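Local coordinates for protein thioredoxin Reductase (Burkholderia cenocepacia, PDB 4F82) that probably reduces hydrogen peroxide and organic hydroperoxides with thiols as reductant, as a peroxiredoxin of the Prx5 subfamily, at residues V50-L55 with L140-V145. Sequence-based numbering, arbitrary orientation.
Sequences VVIFGL and LRYAMV
Y142 lays its ring flat over the backbone of G54: the amide N of G54 sits 3.5 Å above the ring plane, over its centre, and CA of G54 makes a CH-pi contact 3.8 Å from the centroid. With CG between its own N and carbonyl carbon (chi1 65°), the tyrosine leans across to the neighbouring strand, where G54, having no side chain, lets the ring lie directly on its backbone. The same two residues form a hydrogen-bonded antiparallel pair; N of G54 to O of Y142 is the more bent bond, with an N-H...O angle of 138°. At the next hydrogen-bonded pair, N of I52 to O of M144 and N of M144 to O of I52 are both 2.8 Å and straighter, while the two side chains run alongside each other and bring CD1 of I52 within 3.8 Å of CE of M144. On the other face, CB of F53 meets CB of A143 at 3.9 Å, and the phenylalanine ring turns away to stack on Y71 of helix 61-80. Beyond the last pair, NH1 of R141 reaches CB of L55 and hydrogen-bonds to H67 ND1. This antiparallel pairing within the thioredoxin-fold core thus holds a guanidinium beside C63, the predicted peroxidatic cysteine, consistent with the active-site arginine of peroxiredoxins.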
ATOM      1  N   VAL A  50      12.787  12.647 -18.688  1.00  8.42           N
ATOM      2  CA  VAL A  50      12.126  11.607 -17.868  1.00  7.92           C
ATOM      3  C   VAL A  50      10.627  11.509 -18.170  1.00 18.71           C
ATOM      4  O   VAL A  50       9.932  12.510 -18.169  1.00  7.54           O
ATOM      5  CB  VAL A  50      12.284  11.943 -16.367  1.00  8.58           C
ATOM      6  CG1 VAL A  50      11.555  10.916 -15.450  1.00  7.41           C
ATOM      7  CG2 VAL A  50      13.748  12.042 -15.996  1.00 12.64           C
ATOM      8  N   VAL A  51      10.131  10.309 -18.431  1.00  7.26           N
ATOM      9  CA  VAL A  51       8.691  10.101 -18.458  1.00  6.92           C
ATOM     10  C   VAL A  51       8.250   9.643 -17.086  1.00  6.61           C
ATOM     11  O   VAL A  51       8.793   8.666 -16.565  1.00 11.52           O
ATOM     12  CB  VAL A  51       8.269   8.983 -19.476  1.00 10.88           C
ATOM     13  CG1 VAL A  51       6.771   8.644 -19.309  1.00  9.05           C
ATOM     14  CG2 VAL A  51       8.593   9.385 -20.935  1.00  8.80           C
ATOM     15  N   ILE A  52       7.273  10.330 -16.497  1.00  6.48           N
ATOM     16  CA  ILE A  52       6.676   9.881 -15.237  1.00  7.86           C
ATOM     17  C   ILE A  52       5.225   9.538 -15.468  1.00  6.91           C
ATOM     18  O   ILE A  52       4.466  10.393 -15.957  1.00  8.57           O
ATOM     19  CB  ILE A  52       6.728  10.984 -14.169  1.00  9.62           C
ATOM     20  CG1 ILE A  52       8.181  11.436 -13.938  1.00 13.90           C
ATOM     21  CG2 ILE A  52       6.146  10.476 -12.864  1.00  6.19           C
ATOM     22  CD1 ILE A  52       8.284  12.702 -13.012  1.00  6.95           C
ATOM     23  N   PHE A  53       4.826   8.293 -15.161  1.00  5.85           N
ATOM     24  CA  PHE A  53       3.395   7.985 -15.179  1.00  5.75           C
ATOM     25  C   PHE A  53       2.984   7.608 -13.742  1.00  6.97           C
ATOM     26  O   PHE A  53       3.686   6.852 -13.060  1.00  6.55           O
ATOM     27  CB  PHE A  53       3.010   6.930 -16.250  1.00  5.76           C
ATOM     28  CG  PHE A  53       3.550   5.549 -15.990  1.00  5.70           C
ATOM     29  CD1 PHE A  53       2.738   4.548 -15.412  1.00  5.61           C
ATOM     30  CD2 PHE A  53       4.860   5.232 -16.297  1.00  5.80           C
ATOM     31  CE1 PHE A  53       3.241   3.247 -15.184  1.00  7.59           C
ATOM     32  CE2 PHE A  53       5.369   3.928 -16.053  1.00  9.19           C
ATOM     33  CZ  PHE A  53       4.568   2.941 -15.491  1.00 10.29           C
ATOM     34  N   GLY A  54       1.923   8.249 -13.261  1.00  8.13           N
ATOM     35  CA  GLY A  54       1.411   7.981 -11.942  1.00 10.02           C
ATOM     36  C   GLY A  54       0.144   7.163 -12.109  1.00  8.47           C
ATOM     37  O   GLY A  54      -0.574   7.270 -13.113  1.00  7.48           O
ATOM     38  N   LEU A  55      -0.158   6.354 -11.110  1.00  8.76           N
ATOM     39  CA  LEU A  55      -1.366   5.516 -11.189  1.00  6.59           C
ATOM     40  C   LEU A  55      -1.860   5.275  -9.753  1.00  5.79           C
ATOM     41  O   LEU A  55      -1.127   5.552  -8.793  1.00  8.84           O
ATOM     42  CB  LEU A  55      -1.037   4.208 -11.945  1.00  5.62           C
ATOM     43  CG  LEU A  55       0.256   3.430 -11.682  1.00 11.19           C
ATOM     44  CD1 LEU A  55       0.304   2.790 -10.253  1.00  9.09           C
ATOM     45  CD2 LEU A  55       0.452   2.356 -12.740  1.00  7.39           C
ATOM     46  N   LEU A 140      -4.237  10.290  -9.105  1.00  8.23           N
ATOM     47  CA  LEU A 140      -4.908  10.168 -10.400  1.00  5.66           C
ATOM     48  C   LEU A 140      -3.978   9.382 -11.295  1.00  9.56           C
ATOM     49  O   LEU A 140      -2.734   9.313 -11.024  1.00  7.86           O
ATOM     50  CB  LEU A 140      -5.189  11.557 -11.036  1.00  6.97           C
ATOM     51  CG  LEU A 140      -6.282  12.358 -10.328  1.00  7.72           C
ATOM     52  CD1 LEU A 140      -6.278  13.800 -10.785  1.00  6.71           C
ATOM     53  CD2 LEU A 140      -7.655  11.704 -10.570  1.00  9.91           C
ATOM     54  N   ARG A 141      -4.536   8.841 -12.376  1.00  5.44           N
ATOM     55  CA  ARG A 141      -3.695   8.223 -13.406  1.00 10.33           C
ATOM     56  C   ARG A 141      -3.226   9.297 -14.419  1.00 10.85           C
ATOM     57  O   ARG A 141      -4.056  10.033 -14.971  1.00  7.81           O
ATOM     58  CB  ARG A 141      -4.467   7.105 -14.128  1.00 11.60           C
ATOM     59  CG  ARG A 141      -3.538   6.139 -14.910  1.00  9.89           C
ATOM     60  CD  ARG A 141      -4.344   5.107 -15.730  1.00  6.24           C
ATOM     61  NE  ARG A 141      -5.212   4.311 -14.864  1.00  6.75           N
ATOM     62  CZ  ARG A 141      -4.846   3.223 -14.180  1.00  8.33           C
ATOM     63  NH1 ARG A 141      -3.584   2.784 -14.218  1.00 10.92           N
ATOM     64  NH2 ARG A 141      -5.743   2.594 -13.423  1.00  8.69           N
ATOM     65  N   TYR A 142      -1.916   9.397 -14.663  1.00  5.16           N
ATOM     66  CA  TYR A 142      -1.423  10.381 -15.643  1.00  5.30           C
ATOM     67  C   TYR A 142      -0.097   9.993 -16.269  1.00  5.17           C
ATOM     68  O   TYR A 142       0.599   9.090 -15.810  1.00  5.81           O
ATOM     69  CB  TYR A 142      -1.256  11.746 -14.959  1.00  5.42           C
ATOM     70  CG  TYR A 142      -0.183  11.695 -13.895  1.00  5.21           C
ATOM     71  CD1 TYR A 142       1.153  11.956 -14.204  1.00  5.16           C
ATOM     72  CD2 TYR A 142      -0.509  11.375 -12.590  1.00  5.13           C
ATOM     73  CE1 TYR A 142       2.147  11.889 -13.218  1.00  7.64           C
ATOM     74  CE2 TYR A 142       0.469  11.309 -11.591  1.00 12.10           C
ATOM     75  CZ  TYR A 142       1.786  11.567 -11.919  1.00 11.12           C
ATOM     76  OH  TYR A 142       2.716  11.502 -10.912  1.00  9.84           O
ATOM     77  N   ALA A 143       0.298  10.708 -17.313  1.00  6.35           N
ATOM     78  CA  ALA A 143       1.696  10.640 -17.701  1.00  5.31           C
ATOM     79  C   ALA A 143       2.191  12.029 -18.064  1.00  5.55           C
ATOM     80  O   ALA A 143       1.446  12.838 -18.664  1.00  9.24           O
ATOM     81  CB  ALA A 143       1.956   9.620 -18.861  1.00  8.13           C
ATOM     82  N   MET A 144       3.426  12.317 -17.670  1.00  6.70           N
ATOM     83  CA  MET A 144       4.080  13.562 -18.067  1.00  6.69           C
ATOM     84  C   MET A 144       5.513  13.337 -18.511  1.00  7.76           C
ATOM     85  O   MET A 144       6.181  12.385 -18.085  1.00  7.30           O
ATOM     86  CB  MET A 144       4.038  14.580 -16.925  1.00  6.95           C
ATOM     87  CG  MET A 144       4.595  14.085 -15.602  1.00  9.41           C
ATOM     88  SD  MET A 144       4.256  15.315 -14.319  1.00 12.62           S
ATOM     89  CE  MET A 144       4.954  14.461 -12.897  1.00 19.91           C
ATOM     90  N   VAL A 145       5.979  14.216 -19.396  1.00  8.99           N
ATOM     91  CA  VAL A 145       7.354  14.183 -19.847  1.00  7.43           C
ATOM     92  C   VAL A 145       8.015  15.465 -19.320  1.00  6.71           C
ATOM     93  O   VAL A 145       7.466  16.586 -19.420  1.00 11.80           O
ATOM     94  CB  VAL A 145       7.446  14.105 -21.389  1.00  7.74           C
ATOM     95  CG1 VAL A 145       8.878  14.152 -21.817  1.00  9.01           C
ATOM     96  CG2 VAL A 145       6.717  12.793 -21.898  1.00  6.53           C
TER